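AlyGC (PDB 5GKD) is a polysaccharide lyase of family 6 that probably degrades alginate by cleaving its uronate chain through beta-elimination. Local coordinates at residues N274-G279 with T315-E320; N343-N348 with I388-H393. All coordinates share one frame; numbering follows the deposited sequence.

Contact 1. Residues N274-G279 with T315-E320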
ATOM      1  N   ASN A 274      20.819 -35.638 -25.252  1.00 20.49           N
ATOM      2  CA  ASN A 274      21.066 -36.527 -24.120  1.00 22.77           C
ATOM      3  C   ASN A 274      20.436 -36.019 -22.818  1.00 21.71           C
ATOM      4  O   ASN A 274      20.987 -36.219 -21.740  1.00 23.01           O
ATOM      5  CB  ASN A 274      22.568 -36.761 -23.932  1.00 21.71           C
ATOM      6  CG  ASN A 274      22.852 -38.076 -23.262  1.00 24.72           C
ATOM      7  OD1 ASN A 274      22.203 -39.061 -23.565  1.00 24.31           O
ATOM      8  ND2 ASN A 274      23.791 -38.095 -22.316  1.00 24.39           N
ATOM      9  N   ASN A 275      19.276 -35.379 -22.892  1.00 20.17           N
ATOM     10  CA  ASN A 275      18.542 -34.961 -21.707  1.00 17.60           C
ATOM     11  C   ASN A 275      17.410 -35.934 -21.380  1.00 20.49           C
ATOM     12  O   ASN A 275      16.741 -36.464 -22.270  1.00 20.61           O
ATOM     13  CB  ASN A 275      17.961 -33.554 -21.888  1.00 15.64           C
ATOM     14  CG  ASN A 275      19.022 -32.525 -22.187  1.00 19.00           C
ATOM     15  OD1 ASN A 275      19.780 -32.109 -21.299  1.00 22.11           O
ATOM     16  ND2 ASN A 275      19.087 -32.103 -23.439  1.00 16.16           N
ATOM     17  N   TYR A 276      17.162 -36.115 -20.086  1.00 21.14           N
ATOM     18  CA  TYR A 276      16.157 -37.040 -19.582  1.00 21.23           C
ATOM     19  C   TYR A 276      15.045 -36.266 -18.890  1.00 18.64           C
ATOM     20  O   TYR A 276      15.314 -35.484 -17.972  1.00 18.89           O
ATOM     21  CB  TYR A 276      16.798 -38.043 -18.616  1.00 16.01           C
ATOM     22  CG  TYR A 276      15.840 -39.044 -18.022  1.00 21.43           C
ATOM     23  CD1 TYR A 276      15.084 -38.736 -16.891  1.00 18.91           C
ATOM     24  CD2 TYR A 276      15.696 -40.298 -18.586  1.00 18.96           C
ATOM     25  CE1 TYR A 276      14.224 -39.656 -16.348  1.00 22.46           C
ATOM     26  CE2 TYR A 276      14.841 -41.220 -18.057  1.00 20.34           C
ATOM     27  CZ  TYR A 276      14.107 -40.900 -16.942  1.00 21.58           C
ATOM     28  OH  TYR A 276      13.274 -41.835 -16.420  1.00 22.54           O
ATOM     29  N   LEU A 277      13.801 -36.515 -19.307  1.00 18.20           N
ATOM     30  CA  LEU A 277      12.625 -35.751 -18.894  1.00 19.66           C
ATOM     31  C   LEU A 277      11.511 -36.718 -18.503  1.00 21.29           C
ATOM     32  O   LEU A 277      11.089 -37.549 -19.314  1.00 20.30           O
ATOM     33  CB  LEU A 277      12.152 -34.817 -20.021  1.00 17.77           C
ATOM     34  CG  LEU A 277      13.095 -33.721 -20.540  1.00 20.82           C
ATOM     35  CD1 LEU A 277      14.121 -34.239 -21.516  1.00 21.68           C
ATOM     36  CD2 LEU A 277      12.319 -32.581 -21.184  1.00 22.67           C
ATOM     37  N   GLU A 278      11.028 -36.606 -17.268  1.00 20.79           N
ATOM     38  CA  GLU A 278      10.061 -37.549 -16.731  1.00 21.64           C
ATOM     39  C   GLU A 278       9.010 -36.826 -15.911  1.00 21.04           C
ATOM     40  O   GLU A 278       9.333 -35.990 -15.071  1.00 19.31           O
ATOM     41  CB  GLU A 278      10.731 -38.618 -15.846  1.00 19.16           C
ATOM     42  CG  GLU A 278       9.758 -39.626 -15.276  1.00 20.66           C
ATOM     43  CD  GLU A 278      10.430 -40.683 -14.413  1.00 26.63           C
ATOM     44  OE1 GLU A 278      11.676 -40.766 -14.411  1.00 29.20           O
ATOM     45  OE2 GLU A 278       9.708 -41.437 -13.731  1.00 30.46           O
ATOM     46  N   GLY A 279       7.753 -37.193 -16.141  1.00 23.80           N
ATOM     47  CA  GLY A 279       6.638 -36.788 -15.301  1.00 22.10           C
ATOM     48  C   GLY A 279       6.380 -35.302 -15.306  1.00 21.72           C
ATOM     49  O   GLY A 279       6.048 -34.731 -14.258  1.00 24.17           O
ATOM     50  N   THR A 315      15.269 -38.499 -23.841  1.00 18.95           N
ATOM     51  CA  THR A 315      14.266 -39.446 -23.383  1.00 18.96           C
ATOM     52  C   THR A 315      13.139 -38.673 -22.726  1.00 19.00           C
ATOM     53  O   THR A 315      13.384 -37.832 -21.860  1.00 20.52           O
ATOM     54  CB  THR A 315      14.859 -40.448 -22.398  1.00 19.28           C
ATOM     55  OG1 THR A 315      15.763 -41.306 -23.095  1.00 23.46           O
ATOM     56  CG2 THR A 315      13.742 -41.261 -21.744  1.00 22.07           C
ATOM     57  N   LEU A 316      11.910 -38.944 -23.139  1.00 21.53           N
ATOM     58  CA  LEU A 316      10.754 -38.237 -22.607  1.00 21.23           C
ATOM     59  C   LEU A 316       9.742 -39.273 -22.148  1.00 21.95           C
ATOM     60  O   LEU A 316       9.091 -39.919 -22.977  1.00 21.95           O
ATOM     61  CB  LEU A 316      10.160 -37.287 -23.650  1.00 21.02           C
ATOM     62  CG  LEU A 316      11.086 -36.145 -24.091  1.00 21.47           C
ATOM     63  CD1 LEU A 316      11.892 -36.502 -25.307  1.00 21.64           C
ATOM     64  CD2 LEU A 316      10.308 -34.840 -24.347  1.00 18.98           C
ATOM     65  N   VAL A 317       9.611 -39.431 -20.833  1.00 20.92           N
ATOM     66  CA  VAL A 317       8.704 -40.403 -20.235  1.00 19.42           C
ATOM     67  C   VAL A 317       7.563 -39.654 -19.569  1.00 23.18           C
ATOM     68  O   VAL A 317       7.796 -38.814 -18.689  1.00 25.80           O
ATOM     69  CB  VAL A 317       9.421 -41.293 -19.213  1.00 20.65           C
ATOM     70  CG1 VAL A 317       8.462 -42.319 -18.651  1.00 21.17           C
ATOM     71  CG2 VAL A 317      10.602 -41.957 -19.825  1.00 20.94           C
ATOM     72  N   ASN A 318       6.330 -39.987 -19.961  1.00 23.30           N
ATOM     73  CA  ASN A 318       5.120 -39.356 -19.426  1.00 23.87           C
ATOM     74  C   ASN A 318       5.258 -37.833 -19.394  1.00 24.08           C
ATOM     75  O   ASN A 318       4.954 -37.175 -18.398  1.00 22.31           O
ATOM     76  CB  ASN A 318       4.776 -39.912 -18.044  1.00 22.17           C
ATOM     77  CG  ASN A 318       4.429 -41.396 -18.090  1.00 28.39           C
ATOM     78  OD1 ASN A 318       4.064 -41.915 -19.135  1.00 31.41           O
ATOM     79  ND2 ASN A 318       4.549 -42.079 -16.964  1.00 28.05           N
ATOM     80  N   VAL A 319       5.760 -37.271 -20.487  1.00 22.69           N
ATOM     81  CA  VAL A 319       5.801 -35.828 -20.671  1.00 18.28           C
ATOM     82  C   VAL A 319       4.507 -35.474 -21.383  1.00 23.00           C
ATOM     83  O   VAL A 319       4.256 -35.937 -22.496  1.00 21.30           O
ATOM     84  CB  VAL A 319       7.044 -35.392 -21.456  1.00 20.66           C
ATOM     85  CG1 VAL A 319       6.970 -33.924 -21.829  1.00 21.88           C
ATOM     86  CG2 VAL A 319       8.293 -35.646 -20.613  1.00 17.88           C
ATOM     87  N   GLU A 320       3.645 -34.712 -20.711  1.00 25.07           N
ATOM     88  CA  GLU A 320       2.293 -34.559 -21.224  1.00 21.55           C
ATOM     89  C   GLU A 320       2.250 -33.682 -22.465  1.00 19.95           C
ATOM     90  O   GLU A 320       1.412 -33.911 -23.337  1.00 22.98           O
ATOM     91  CB  GLU A 320       1.374 -34.022 -20.128  1.00 22.09           C
ATOM     92  CG  GLU A 320       1.313 -34.981 -18.940  1.00 25.75           C
ATOM     93  CD  GLU A 320       0.349 -34.569 -17.840  1.00 31.64           C
ATOM     94  OE1 GLU A 320      -0.400 -33.578 -18.002  1.00 32.21           O
ATOM     95  OE2 GLU A 320       0.341 -35.265 -16.800  1.00 41.63           O
TER
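Tyr276 and Thr315 sit side by side on two parallel strands, and their side chains cross at a slant. The methyl CG2 of Thr315 lies 3.8 Å from both CD2 and CE2 of Tyr276, touching one flank of the ring obliquely. Both residues share a face of the strands with Glu278 and Val317; chi1 of 179° sets CG of the tyrosine anti to the backbone N. Its hydroxyl gives a hydrogen bond to Glu278, OH to OE1 2.8 Å; OE1 lies at the ring edge and in the ring plane, while the hydroxyl stands 51° out of the carboxylate plane. Leu398 N also bonds that hydroxyl, and Arg392 forms a salt bridge with Glu278 OE2, so strands from later in the chain cover this face. On the other face Leu277 and Leu316 meet loosely, and Leu277 CB packs against CG2 of Val319 at 4.0 Å. Four backbone bonds join the strands, from Thr315 N to Asn275 O through to Gly279 N to Val317 O, the shortest being Val317 N to Leu277 O at 2.8 Å. Gly279 and Asn318, paired in register, both have positive phi. Such in-register parallel strands, with Asn275 bonded to Asn250 and Asn314 at equivalent turns, are characteristic of the right-handed parallel beta-helix of pectate-lyase-like enzymes.

Contact 2. Residues N343-N348 with I388-H393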
ATOM      1  N   ASN A 343      16.535 -39.571 -33.100  1.00 22.49           N
ATOM      2  CA  ASN A 343      17.011 -40.549 -32.119  1.00 23.92           C
ATOM      3  C   ASN A 343      16.494 -40.274 -30.710  1.00 23.21           C
ATOM      4  O   ASN A 343      17.126 -40.644 -29.724  1.00 24.13           O
ATOM      5  CB  ASN A 343      18.537 -40.632 -32.134  1.00 24.32           C
ATOM      6  CG  ASN A 343      19.064 -41.115 -33.465  1.00 28.31           C
ATOM      7  OD1 ASN A 343      19.417 -40.320 -34.329  1.00 37.44           O
ATOM      8  ND2 ASN A 343      19.101 -42.427 -33.645  1.00 29.09           N
ATOM      9  N   ASN A 344      15.334 -39.642 -30.610  1.00 22.31           N
ATOM     10  CA  ASN A 344      14.685 -39.424 -29.333  1.00 22.34           C
ATOM     11  C   ASN A 344      13.779 -40.603 -28.976  1.00 24.16           C
ATOM     12  O   ASN A 344      13.404 -41.416 -29.820  1.00 24.78           O
ATOM     13  CB  ASN A 344      13.903 -38.110 -29.358  1.00 20.81           C
ATOM     14  CG  ASN A 344      14.817 -36.899 -29.601  1.00 21.11           C
ATOM     15  OD1 ASN A 344      15.543 -36.477 -28.708  1.00 23.47           O
ATOM     16  ND2 ASN A 344      14.809 -36.379 -30.809  1.00 19.99           N
ATOM     17  N   LEU A 345      13.425 -40.680 -27.703  1.00 21.65           N
ATOM     18  CA  LEU A 345      12.595 -41.751 -27.176  1.00 22.33           C
ATOM     19  C   LEU A 345      11.461 -41.130 -26.384  1.00 22.29           C
ATOM     20  O   LEU A 345      11.698 -40.391 -25.422  1.00 21.89           O
ATOM     21  CB  LEU A 345      13.408 -42.708 -26.303  1.00 20.45           C
ATOM     22  CG  LEU A 345      12.624 -43.737 -25.482  1.00 22.74           C
ATOM     23  CD1 LEU A 345      11.976 -44.793 -26.348  1.00 19.12           C
ATOM     24  CD2 LEU A 345      13.533 -44.407 -24.463  1.00 20.72           C
ATOM     25  N   ILE A 346      10.237 -41.439 -26.791  1.00 21.63           N
ATOM     26  CA  ILE A 346       9.022 -40.922 -26.182  1.00 23.25           C
ATOM     27  C   ILE A 346       8.201 -42.121 -25.744  1.00 23.54           C
ATOM     28  O   ILE A 346       7.752 -42.909 -26.582  1.00 27.10           O
ATOM     29  CB  ILE A 346       8.218 -40.045 -27.157  1.00 21.90           C
ATOM     30  CG1 ILE A 346       9.065 -38.891 -27.696  1.00 20.42           C
ATOM     31  CG2 ILE A 346       6.973 -39.538 -26.488  1.00 23.59           C
ATOM     32  CD1 ILE A 346       8.376 -38.073 -28.775  1.00 23.66           C
ATOM     33  N   VAL A 347       8.017 -42.267 -24.443  1.00 22.61           N
ATOM     34  CA  VAL A 347       7.189 -43.311 -23.871  1.00 21.90           C
ATOM     35  C   VAL A 347       6.141 -42.619 -23.021  1.00 25.73           C
ATOM     36  O   VAL A 347       6.478 -41.915 -22.061  1.00 24.56           O
ATOM     37  CB  VAL A 347       8.002 -44.309 -23.034  1.00 23.73           C
ATOM     38  CG1 VAL A 347       7.071 -45.382 -22.475  1.00 22.20           C
ATOM     39  CG2 VAL A 347       9.107 -44.922 -23.862  1.00 21.98           C
ATOM     40  N   ASN A 348       4.877 -42.817 -23.369  1.00 23.88           N
ATOM     41  CA  ASN A 348       3.777 -42.127 -22.708  1.00 26.88           C
ATOM     42  C   ASN A 348       2.656 -43.126 -22.499  1.00 27.89           C
ATOM     43  O   ASN A 348       2.252 -43.798 -23.450  1.00 32.05           O
ATOM     44  CB  ASN A 348       3.311 -40.941 -23.567  1.00 28.12           C
ATOM     45  CG  ASN A 348       2.410 -39.993 -22.827  1.00 26.96           C
ATOM     46  OD1 ASN A 348       1.612 -40.402 -22.000  1.00 37.91           O
ATOM     47  ND2 ASN A 348       2.524 -38.714 -23.133  1.00 26.99           N
ATOM     48  N   ILE A 388       7.571 -51.230 -26.132  1.00 31.75           N
ATOM     49  CA  ILE A 388       8.622 -50.740 -25.252  1.00 26.49           C
ATOM     50  C   ILE A 388       8.174 -50.951 -23.820  1.00 31.73           C
ATOM     51  O   ILE A 388       7.054 -50.576 -23.460  1.00 31.69           O
ATOM     52  CB  ILE A 388       8.925 -49.248 -25.491  1.00 27.83           C
ATOM     53  CG1 ILE A 388       9.304 -48.981 -26.943  1.00 24.62           C
ATOM     54  CG2 ILE A 388      10.030 -48.769 -24.556  1.00 27.83           C
ATOM     55  CD1 ILE A 388       9.406 -47.503 -27.248  1.00 23.89           C
ATOM     56  N   THR A 389       9.036 -51.534 -22.993  1.00 30.21           N
ATOM     57  CA  THR A 389       8.788 -51.511 -21.559  1.00 31.49           C
ATOM     58  C   THR A 389      10.016 -50.934 -20.866  1.00 27.34           C
ATOM     59  O   THR A 389      11.147 -51.367 -21.106  1.00 31.01           O
ATOM     60  CB  THR A 389       8.384 -52.897 -21.017  1.00 32.36           C
ATOM     61  OG1 THR A 389       9.467 -53.486 -20.304  1.00 41.43           O
ATOM     62  CG2 THR A 389       7.951 -53.832 -22.143  1.00 34.93           C
ATOM     63  N   MET A 390       9.796 -49.905 -20.064  1.00 32.87           N
ATOM     64  CA  MET A 390      10.881 -49.176 -19.428  1.00 29.04           C
ATOM     65  C   MET A 390      11.194 -49.797 -18.077  1.00 26.31           C
ATOM     66  O   MET A 390      10.298 -50.255 -17.370  1.00 29.62           O
ATOM     67  CB  MET A 390      10.495 -47.706 -19.255  1.00 26.84           C
ATOM     68  CG  MET A 390      10.128 -47.027 -20.554  1.00 27.27           C
ATOM     69  SD  MET A 390      11.560 -46.832 -21.618  1.00 31.73           S
ATOM     70  CE  MET A 390      12.184 -45.273 -21.046  1.00 26.67           C
ATOM     71  N   GLN A 391      12.467 -49.828 -17.722  1.00 30.77           N
ATOM     72  CA  GLN A 391      12.815 -50.208 -16.364  1.00 33.85           C
ATOM     73  C   GLN A 391      13.909 -49.296 -15.846  1.00 25.72           C
ATOM     74  O   GLN A 391      14.768 -48.845 -16.601  1.00 24.75           O
ATOM     75  CB  GLN A 391      13.239 -51.665 -16.265  1.00 30.81           C
ATOM     76  CG  GLN A 391      14.577 -51.974 -16.816  1.00 35.47           C
ATOM     77  CD  GLN A 391      14.958 -53.413 -16.514  1.00 42.93           C
ATOM     78  OE1 GLN A 391      15.996 -53.894 -16.961  1.00 49.05           O
ATOM     79  NE2 GLN A 391      14.113 -54.109 -15.754  1.00 39.99           N
ATOM     80  N   ARG A 392      13.861 -49.026 -14.548  1.00 26.62           N
ATOM     81  CA  ARG A 392      14.730 -48.016 -13.959  1.00 26.39           C
ATOM     82  C   ARG A 392      16.089 -48.608 -13.603  1.00 26.92           C
ATOM     83  O   ARG A 392      16.167 -49.551 -12.819  1.00 32.28           O
ATOM     84  CB  ARG A 392      14.067 -47.420 -12.725  1.00 26.31           C
ATOM     85  CG  ARG A 392      14.571 -46.028 -12.408  1.00 26.23           C
ATOM     86  CD  ARG A 392      13.776 -45.401 -11.302  1.00 29.92           C
ATOM     87  NE  ARG A 392      12.385 -45.128 -11.659  1.00 29.14           N
ATOM     88  CZ  ARG A 392      11.997 -44.105 -12.415  1.00 28.23           C
ATOM     89  NH1 ARG A 392      12.905 -43.288 -12.933  1.00 25.36           N
ATOM     90  NH2 ARG A 392      10.705 -43.905 -12.663  1.00 22.93           N
ATOM     91  N   HIS A 393      17.154 -48.047 -14.171  1.00 26.23           N
ATOM     92  CA  HIS A 393      18.510 -48.450 -13.846  1.00 24.25           C
ATOM     93  C   HIS A 393      18.917 -47.916 -12.467  1.00 29.85           C
ATOM     94  O   HIS A 393      18.189 -47.157 -11.819  1.00 30.89           O
ATOM     95  CB  HIS A 393      19.480 -47.947 -14.908  1.00 26.83           C
ATOM     96  CG  HIS A 393      19.455 -48.731 -16.182  1.00 24.60           C
ATOM     97  ND1 HIS A 393      20.493 -48.708 -17.083  1.00 26.54           N
ATOM     98  CD2 HIS A 393      18.519 -49.557 -16.707  1.00 27.81           C
ATOM     99  CE1 HIS A 393      20.203 -49.488 -18.111  1.00 25.07           C
ATOM    100  NE2 HIS A 393      19.011 -50.018 -17.906  1.00 26.49           N
TER
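The sulfur of Met390 is the one side-chain heteroatom at this interface, and it rests on a methyl: SD lies 3.8 Å from CG2 of Val347. No polar bond joins the two segments, so everything between them is hydrocarbon and sulfur packing. Val347 and Met390 reach toward each other tip to tip, and the branches of the valine divide the work. CG1, anti to the backbone N, meets Met390 CG at 4.0 Å, while CG2 takes the sulfur and also touches CG2 of Ile388, 4.0 Å away, where the two side chains pass at a slant. The methionine is bent rather than extended. Its chi3 of -88° swings the terminal methyl round toward Leu345, and Met390 CE comes to 3.8 Å from Leu345 CD2, again tip to tip. The other leucine branch, CD1, lies 3.8 Å from CD1 of Ile388; here the side chains slide past each other in opposite directions. Leu345 and Val347 thus offer four methyls to two residues of the other segment, and every one of them makes a contact. Ile346, between them, points the other way and packs on Leu371. The backbones stay well apart, Val347 CA and Ile388 CA being 7.7 Å from each other, so this is a layer laid over the strand and not a continuation of its sheet. Strand 345-347 lies in the parallel stack between strands 310-317 and 364-372, whereas 390-392 belongs to a separate antiparallel pair with 398-400. That pair lies against the outer side of the stack: Met390 also touches Val317, and Pro400 packs on Leu345 beside it.

Contacts 1 and 2 have their centres about 9 Å apart: segments 274-279, 315-320 and 343-348 lie on successive strands of one parallel stack, with 388-393 packed across them. Backbone bonds probably tie the contacts directly: Leu316 N lies 2.7 Å from Leu345 O, and Asn318 N is 2.9 Å from Val347 O. The segment 388-393 also spans both, reaching from the strand of 343-348 back to that of 274-279, two strands away. Neither contact supplies a ligand residue. Glu214, Arg240 and Arg264, which line the carbonate pocket, belong to a different run of parallel strands, and Glu214 also binds calcium. Tyr303 of the same pocket, however, comes from the chain between the two segments of contact 1.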